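Side-chain contacts in arylmalonate decarboxylase (Bordetella bronchiseptica, PDB 3IXL), which catalyses the decarboxylation of 2-aryl-2-methylmalonates to 2-arylpropionates, releasing carbon dioxide: residues Met104-Leu109 and Phe216-Arg221; Asn110-Leu115 and Glu141-Thr146; Glu132-Phe137 and Gly183-Ser188. The protein carries 2 engineered substitutions. All blocks are in the same frame, centred on the assembly; numbering follows the deposited sequence.

Contact 1: residues Met104-Leu109 and Phe216-Arg221; sequences MSTAVL and FWDAVR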
# COMPACT_ATOMS: atom_id res chain seq x y z
N MET A 104 4.46 2.51 -1.37
CA MET A 104 3.24 1.72 -1.39
C MET A 104 2.44 1.93 -2.68
O MET A 104 1.73 1.02 -3.11
CB MET A 104 2.41 2.03 -0.13
CG MET A 104 1.16 1.18 0.06
SD MET A 104 0.51 1.44 1.71
CE MET A 104 1.56 0.36 2.66
N SER A 105 2.55 3.10 -3.30
CA SER A 105 1.91 3.27 -4.61
C SER A 105 2.57 2.42 -5.69
O SER A 105 1.88 1.81 -6.51
CB SER A 105 1.90 4.74 -5.03
OG SER A 105 0.93 5.46 -4.29
N THR A 106 3.90 2.39 -5.72
CA THR A 106 4.59 1.49 -6.64
C THR A 106 4.23 0.04 -6.34
O THR A 106 4.03 -0.77 -7.26
CB THR A 106 6.09 1.70 -6.52
OG1 THR A 106 6.40 2.98 -7.07
CG2 THR A 106 6.89 0.61 -7.25
N ALA A 107 4.11 -0.29 -5.05
CA ALA A 107 3.72 -1.64 -4.65
C ALA A 107 2.39 -2.06 -5.25
O ALA A 107 2.25 -3.17 -5.76
CB ALA A 107 3.67 -1.75 -3.13
N VAL A 108 1.39 -1.18 -5.18
CA VAL A 108 0.08 -1.59 -5.69
C VAL A 108 0.07 -1.63 -7.21
O VAL A 108 -0.59 -2.50 -7.79
CB VAL A 108 -1.11 -0.77 -5.11
CG1 VAL A 108 -1.17 -0.87 -3.59
CG2 VAL A 108 -1.05 0.66 -5.53
N LEU A 109 0.82 -0.75 -7.87
CA LEU A 109 0.95 -0.84 -9.33
C LEU A 109 1.59 -2.17 -9.71
O LEU A 109 1.12 -2.86 -10.61
CB LEU A 109 1.83 0.28 -9.88
CG LEU A 109 1.35 1.72 -9.85
CD1 LEU A 109 2.46 2.60 -10.38
CD2 LEU A 109 0.08 1.86 -10.70
N PHE A 216 4.19 -4.86 1.74
CA PHE A 216 5.09 -5.90 2.22
C PHE A 216 5.62 -6.77 1.09
O PHE A 216 6.82 -7.02 1.01
CB PHE A 216 4.41 -6.77 3.29
CG PHE A 216 4.39 -6.14 4.64
CD1 PHE A 216 3.32 -5.35 5.04
CD2 PHE A 216 5.48 -6.28 5.50
CE1 PHE A 216 3.32 -4.73 6.28
CE2 PHE A 216 5.49 -5.66 6.75
CZ PHE A 216 4.42 -4.89 7.14
N TRP A 217 4.72 -7.22 0.23
CA TRP A 217 5.09 -8.06 -0.90
C TRP A 217 6.16 -7.37 -1.75
O TRP A 217 7.15 -7.98 -2.16
CB TRP A 217 3.83 -8.34 -1.73
CG TRP A 217 4.08 -9.03 -3.03
CD1 TRP A 217 4.22 -10.37 -3.23
CD2 TRP A 217 4.18 -8.42 -4.32
NE1 TRP A 217 4.43 -10.63 -4.57
CE2 TRP A 217 4.40 -9.44 -5.26
CE3 TRP A 217 4.11 -7.09 -4.76
CZ2 TRP A 217 4.57 -9.18 -6.62
CZ3 TRP A 217 4.27 -6.84 -6.12
CH2 TRP A 217 4.50 -7.88 -7.03
N ASP A 218 5.95 -6.09 -2.00
CA ASP A 218 6.81 -5.31 -2.87
C ASP A 218 8.17 -5.02 -2.23
O ASP A 218 9.20 -5.04 -2.91
CB ASP A 218 6.08 -4.01 -3.22
CG ASP A 218 6.92 -3.05 -4.02
OD1 ASP A 218 7.29 -1.98 -3.47
OD2 ASP A 218 7.16 -3.34 -5.22
N ALA A 219 8.17 -4.76 -0.92
CA ALA A 219 9.42 -4.55 -0.20
C ALA A 219 10.25 -5.83 -0.17
O ALA A 219 11.47 -5.80 -0.36
CB ALA A 219 9.14 -4.08 1.22
N VAL A 220 9.58 -6.96 0.04
CA VAL A 220 10.26 -8.26 0.05
C VAL A 220 10.79 -8.59 -1.34
O VAL A 220 11.89 -9.13 -1.49
CB VAL A 220 9.34 -9.37 0.61
CG1 VAL A 220 9.95 -10.74 0.43
CG2 VAL A 220 9.05 -9.10 2.08
N ARG A 221 10.01 -8.24 -2.36
CA ARG A 221 10.45 -8.33 -3.76
C ARG A 221 11.77 -7.59 -3.96
O ARG A 221 12.73 -8.15 -4.51
CB ARG A 221 9.38 -7.75 -4.69
CG ARG A 221 9.80 -7.64 -6.15
CD ARG A 221 8.88 -6.75 -6.96
NE ARG A 221 8.91 -5.35 -6.51
CZ ARG A 221 9.85 -4.46 -6.83
NH1 ARG A 221 9.75 -3.21 -6.37
NH2 ARG A 221 10.90 -4.80 -7.58
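Asp218 and Ala107 meet where two helices pass almost perpendicular to each other, with 93° between the axes of their short segments and a closest axial approach of 8.8 Å. The aspartate points at the other helix from its first side-chain atom: its CB lies 3.3 Å from Ala107 CB, a tight approach made possible by the small methyl side chain, and the two CA atoms are correspondingly close. Because chi1 of 175° places CG trans to the main-chain N, the carboxylate runs on along the flank of Ala107, with CG 3.6 Å from Ala107 CA. Of the two oxygens, OD1 lies 3.6 Å from Ala107 CB and is hydrogen-bonded to Thr102 OG1, just ahead of helix 104-114.

Each helix follows the last strand of a four-stranded parallel sheet: helix 104-114 comes after strand 101-103 of one sheet, and helix 211-222 after strand 208-210 of the other. The crossing therefore joins the two alpha/beta halves of the fold, and helix 211-222 also packs on strand 8-13 through Ala219 and Val220.

At the tip, OD2 accepts two bonds from Arg221, one turn further along its own helix. NE is 3.0 Å and NH1 2.8 Å from Asp218 OD2, a side-on grip that converges on one oxygen. Both nitrogens come from the same face, well above the carboxylate plane, while OD2 itself sits close to the plane of the guanidinium. A further bond from Asn110 ND2 reaches this oxygen, so the buried carboxylate is well supplied with donors, which would probably favour its ionised form. Beside it, the Trp217 ring approaches the carbonyl of Ala107 obliquely, with CZ3 4.2 Å from Ala107 O.

Contact 2: residues Asn110-Leu115 and Glu141-Thr146; sequences NGLRAL and ESLVPT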
# COMPACT_ATOMS: atom_id res chain seq x y z
N ASN A 110 2.66 -2.53 -9.00
CA ASN A 110 3.33 -3.79 -9.28
C ASN A 110 2.41 -4.98 -9.03
O ASN A 110 2.39 -5.93 -9.81
CB ASN A 110 4.61 -3.92 -8.45
CG ASN A 110 5.73 -3.04 -8.97
OD1 ASN A 110 5.70 -2.55 -10.11
ND2 ASN A 110 6.71 -2.80 -8.12
N GLY A 111 1.63 -4.92 -7.96
CA GLY A 111 0.72 -6.02 -7.63
C GLY A 111 -0.39 -6.16 -8.65
O GLY A 111 -0.71 -7.27 -9.07
N LEU A 112 -0.98 -5.04 -9.05
CA LEU A 112 -2.02 -5.07 -10.07
C LEU A 112 -1.51 -5.66 -11.38
O LEU A 112 -2.17 -6.51 -11.98
CB LEU A 112 -2.61 -3.67 -10.29
CG LEU A 112 -3.44 -3.14 -9.11
CD1 LEU A 112 -3.65 -1.63 -9.23
CD2 LEU A 112 -4.79 -3.86 -9.01
N ARG A 113 -0.33 -5.23 -11.80
CA ARG A 113 0.27 -5.78 -13.02
C ARG A 113 0.59 -7.27 -12.90
O ARG A 113 0.32 -8.04 -13.82
CB ARG A 113 1.49 -4.97 -13.43
CG ARG A 113 1.10 -3.60 -13.97
CD ARG A 113 2.27 -2.66 -14.03
NE ARG A 113 1.85 -1.30 -14.37
CZ ARG A 113 2.57 -0.21 -14.12
NH1 ARG A 113 3.74 -0.31 -13.51
NH2 ARG A 113 2.10 0.99 -14.47
N ALA A 114 1.13 -7.67 -11.75
CA ALA A 114 1.43 -9.08 -11.49
C ALA A 114 0.19 -9.97 -11.64
O ALA A 114 0.29 -11.14 -12.00
CB ALA A 114 2.02 -9.25 -10.09
N LEU A 115 -0.98 -9.41 -11.31
CA LEU A 115 -2.23 -10.17 -11.34
C LEU A 115 -3.03 -9.92 -12.62
O LEU A 115 -4.17 -10.39 -12.73
CB LEU A 115 -3.07 -9.86 -10.10
CG LEU A 115 -2.45 -10.42 -8.81
CD1 LEU A 115 -2.99 -9.71 -7.59
CD2 LEU A 115 -2.69 -11.94 -8.73
N GLU A 141 -0.77 5.79 -15.09
CA GLU A 141 0.03 4.57 -15.13
C GLU A 141 -0.60 3.49 -16.02
O GLU A 141 -0.27 2.31 -15.90
CB GLU A 141 0.25 4.06 -13.70
CG GLU A 141 1.19 4.93 -12.89
CD GLU A 141 2.66 4.73 -13.23
OE1 GLU A 141 2.99 3.82 -14.03
OE2 GLU A 141 3.51 5.46 -12.68
N SER A 142 -1.50 3.92 -16.90
CA SER A 142 -2.11 3.06 -17.92
C SER A 142 -3.06 1.99 -17.37
O SER A 142 -3.28 0.96 -18.00
CB SER A 142 -1.05 2.43 -18.83
OG SER A 142 -0.32 3.43 -19.51
N LEU A 143 -3.64 2.26 -16.20
CA LEU A 143 -4.71 1.43 -15.67
C LEU A 143 -6.03 2.16 -15.83
O LEU A 143 -6.05 3.38 -16.08
CB LEU A 143 -4.47 1.09 -14.20
CG LEU A 143 -3.17 0.33 -13.91
CD1 LEU A 143 -2.95 0.19 -12.42
CD2 LEU A 143 -3.17 -1.04 -14.59
N VAL A 144 -7.13 1.43 -15.71
CA VAL A 144 -8.46 2.00 -15.92
C VAL A 144 -9.30 1.82 -14.66
O VAL A 144 -9.82 0.73 -14.42
CB VAL A 144 -9.18 1.38 -17.14
CG1 VAL A 144 -10.55 2.02 -17.34
CG2 VAL A 144 -8.34 1.52 -18.41
N PRO A 145 -9.40 2.87 -13.83
CA PRO A 145 -10.28 2.79 -12.67
C PRO A 145 -11.73 2.71 -13.12
O PRO A 145 -12.13 3.41 -14.07
CB PRO A 145 -10.00 4.09 -11.91
CG PRO A 145 -8.74 4.64 -12.51
CD PRO A 145 -8.72 4.17 -13.93
N THR A 146 -12.50 1.84 -12.47
CA THR A 146 -13.88 1.59 -12.87
C THR A 146 -14.83 2.02 -11.75
O THR A 146 -14.99 3.22 -11.50
CB THR A 146 -14.09 0.12 -13.31
OG1 THR A 146 -13.77 -0.76 -12.22
CG2 THR A 146 -13.19 -0.22 -14.50
O HOH W 1 0.09 -0.63 -16.37
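Arg113 stretches its extended side chain from helix 104-114 to the turn at Glu141, where a single nitrogen holds two acceptors of the same residue. Arg113 NH2 is 3.1 Å from the main-chain Glu141 O, which it meets in the carbonyl plane on a lone pair, and 3.0 Å from Glu141 OE1, which completes a salt bridge. Both acceptors lie almost in the guanidinium plane, at its edge. The glutamate is bent at chi2 (-78°), and its carboxylate plane is turned 55° from that of the guanidinium. OE1 is met on its anti side, 29° out of the carboxylate plane. A water closes the arrangement, accepting from Arg113 NE at 2.7 Å and donating to Glu141 O at 3.0 Å. The carbonyl is thus bonded both directly and through the solvent molecule.

Glu141 follows the last turn of helix 128-140, which ends in a Schellman motif: Ser142 takes the positive phi of the C-prime position, and Leu143 N bonds back to Leu138 O. The positive guanidinium therefore sits near the C-terminal end of a helix, where the dipole would probably favour it. Past this turn the chain enters strand 144-145, an outer strand of the second parallel sheet, pairing with strand 119-124.

Deeper in, Leu112 and Leu143 point toward each other and touch through one methyl each, CD1 of Leu112 lying 3.7 Å from CD1 of Leu143. Both leucines are buried; Leu112 also packs on Val120 of strand 119-124, and Leu143 on Leu138 of the helix just ended.

Contact 3: residues Glu132-Phe137 and Gly183-Ser188; sequences ERLAAF and GILLSS. Engineered in segment 183-188: Ser188 (natural residue Cys). With PAC (2-phenylacetic acid), chain C.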
# COMPACT_ATOMS: atom_id res chain seq x y z
N GLU A 132 -10.11 10.85 -6.05
CA GLU A 132 -9.89 11.42 -7.37
C GLU A 132 -8.42 11.37 -7.75
O GLU A 132 -8.08 11.04 -8.88
CB GLU A 132 -10.39 12.87 -7.42
CG GLU A 132 -11.90 13.00 -7.39
CD GLU A 132 -12.38 14.45 -7.45
OE1 GLU A 132 -13.61 14.66 -7.41
OE2 GLU A 132 -11.55 15.37 -7.55
N ARG A 133 -7.55 11.68 -6.78
CA ARG A 133 -6.11 11.63 -7.01
C ARG A 133 -5.63 10.21 -7.27
O ARG A 133 -4.76 9.98 -8.12
CB ARG A 133 -5.36 12.26 -5.84
CG ARG A 133 -5.59 13.77 -5.72
CD ARG A 133 -5.14 14.29 -4.36
NE ARG A 133 -5.55 15.67 -4.09
CZ ARG A 133 -4.72 16.70 -3.98
NH1 ARG A 133 -3.41 16.55 -4.13
NH2 ARG A 133 -5.23 17.90 -3.71
N LEU A 134 -6.21 9.24 -6.57
CA LEU A 134 -5.90 7.84 -6.82
C LEU A 134 -6.29 7.46 -8.24
O LEU A 134 -5.47 6.89 -8.97
CB LEU A 134 -6.62 6.94 -5.80
CG LEU A 134 -6.51 5.43 -6.02
CD1 LEU A 134 -5.07 4.96 -6.04
CD2 LEU A 134 -7.30 4.66 -4.97
N ALA A 135 -7.51 7.79 -8.65
CA ALA A 135 -7.95 7.48 -10.02
C ALA A 135 -7.06 8.13 -11.08
O ALA A 135 -6.72 7.48 -12.08
CB ALA A 135 -9.41 7.89 -10.22
N ALA A 136 -6.66 9.37 -10.85
CA ALA A 136 -5.78 10.08 -11.79
C ALA A 136 -4.40 9.41 -11.88
O ALA A 136 -3.84 9.26 -12.98
CB ALA A 136 -5.65 11.54 -11.41
N PHE A 137 -3.86 9.02 -10.73
CA PHE A 137 -2.59 8.31 -10.66
C PHE A 137 -2.65 7.01 -11.45
O PHE A 137 -1.77 6.72 -12.28
CB PHE A 137 -2.22 8.04 -9.19
CG PHE A 137 -1.02 7.15 -9.01
CD1 PHE A 137 0.28 7.65 -9.10
CD2 PHE A 137 -1.19 5.81 -8.72
CE1 PHE A 137 1.39 6.82 -8.93
CE2 PHE A 137 -0.08 4.97 -8.55
CZ PHE A 137 1.20 5.48 -8.65
N GLY A 183 -10.15 -6.76 -11.50
CA GLY A 183 -9.75 -6.93 -10.11
C GLY A 183 -10.10 -5.71 -9.30
O GLY A 183 -10.73 -4.78 -9.79
N ILE A 184 -9.68 -5.74 -8.04
CA ILE A 184 -10.05 -4.72 -7.08
C ILE A 184 -8.80 -4.20 -6.38
O ILE A 184 -7.93 -4.98 -5.97
CB ILE A 184 -11.03 -5.30 -6.02
CG1 ILE A 184 -12.31 -5.83 -6.70
CG2 ILE A 184 -11.39 -4.25 -4.95
CD1 ILE A 184 -13.10 -6.83 -5.87
N LEU A 185 -8.71 -2.88 -6.26
CA LEU A 185 -7.71 -2.26 -5.40
C LEU A 185 -8.39 -1.83 -4.11
O LEU A 185 -9.31 -1.01 -4.12
CB LEU A 185 -7.06 -1.05 -6.08
CG LEU A 185 -6.11 -0.22 -5.21
CD1 LEU A 185 -4.92 -1.06 -4.75
CD2 LEU A 185 -5.63 1.01 -5.98
N LEU A 186 -7.95 -2.42 -3.00
CA LEU A 186 -8.40 -2.04 -1.67
C LEU A 186 -7.32 -1.12 -1.10
O LEU A 186 -6.23 -1.56 -0.70
CB LEU A 186 -8.61 -3.30 -0.82
CG LEU A 186 -9.03 -3.17 0.65
CD1 LEU A 186 -10.27 -2.29 0.84
CD2 LEU A 186 -9.30 -4.58 1.17
N SER A 187 -7.62 0.18 -1.10
CA SER A 187 -6.58 1.18 -0.86
C SER A 187 -6.67 1.81 0.52
O SER A 187 -7.72 2.29 0.95
CB SER A 187 -6.58 2.25 -1.95
OG SER A 187 -5.37 3.00 -1.92
N SER A 188 -5.50 1.79 1.16
CA SER A 188 -5.12 2.43 2.43
C SER A 188 -4.39 1.42 3.27
O SER A 188 -4.95 0.38 3.65
CB SER A 188 -6.26 3.02 3.25
OG SER A 188 -5.68 3.63 4.40
C1 PAC C . -2.62 5.29 2.76
C2 PAC C . -2.78 5.91 4.13
C1' PAC C . -2.26 5.21 5.37
C2' PAC C . -2.94 5.50 6.56
C3' PAC C . -2.55 4.92 7.77
C4' PAC C . -1.46 4.05 7.79
C5' PAC C . -0.78 3.76 6.60
C6' PAC C . -1.17 4.34 5.39
O1 PAC C . -2.10 4.15 2.58
O2 PAC C . -3.05 5.99 1.80
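Within 132-137, Leu134 makes the contact, reaching onto Leu185 and Ser187 of strand 183-187. One residue before it, Arg133 forms a salt bridge with Asp129 and a hydrogen bond to Tyr80 O. Leu134 itself points at the strand, and its two methyls divide the work. CD1 meets Leu185 CD2 at 4.0 Å, the two side chains approaching tip to tip, and CD2 settles over Ser187, 3.9 Å from Ser187 CB and 4.0 Å from Ser187 OG. Its chi1 of 174° sets CG opposite the main-chain N and leaves the branch directed at the sheet, where Leu185 and Ser187, two residues apart on one strand, present themselves on the same face. A turn further on, Phe137 passes the strand by and packs instead against Ser105 and Leu109 of helix 104-114, while Leu185 on its side touches Val108 of that same helix.

The contact is entirely buried, and the hydroxyl within it is satisfied: Ser187 OG is hydrogen-bonded to Tyr126 OH, which in turn bonds the bound 2-phenylacetic acid. Leu134 thus packs on Ser187, which probably helps to position Tyr126. The next residue, Ser188, is an engineered replacement of the natural cysteine; its CA is 3.5 Å from ligand O1 and its OG 3.7 Å from ligand C2, with OG also bonded to Gly190 N. Together with the ligand's bonds to Thr75, Ser76 and Gly189, this is the pocket that holds 2-phenylacetic acid, consistent with the active site, formed in part at the C-terminal end of a parallel strand, with an alpha helix packed on the sheet behind it, as is usual in alpha/beta folds.

From the N terminus, the chain first builds the sheet containing strands 8-13, 33-37, 67-72 and 101-103, then enters helix 104-114, which serves contacts 1 and 2 in turn. Contact 2 closes a short loop through strand 119-124 and helix 128-140. Contact 3 starts on that helix, before contact 2 is complete, and ends at strand 183-187, so these two cross. Contact 1 encloses both, closing only when helix 211-222 arrives. Contact 2 holds helix 104-114 to the turn leading into edge strand 144-145, contact 3 packs helix 128-140 on strand 183-187, and contact 1 ties the two halves together. Leu109 of contact 1 packs on Glu141 of contact 2, whose Pro145 rests on Ala135.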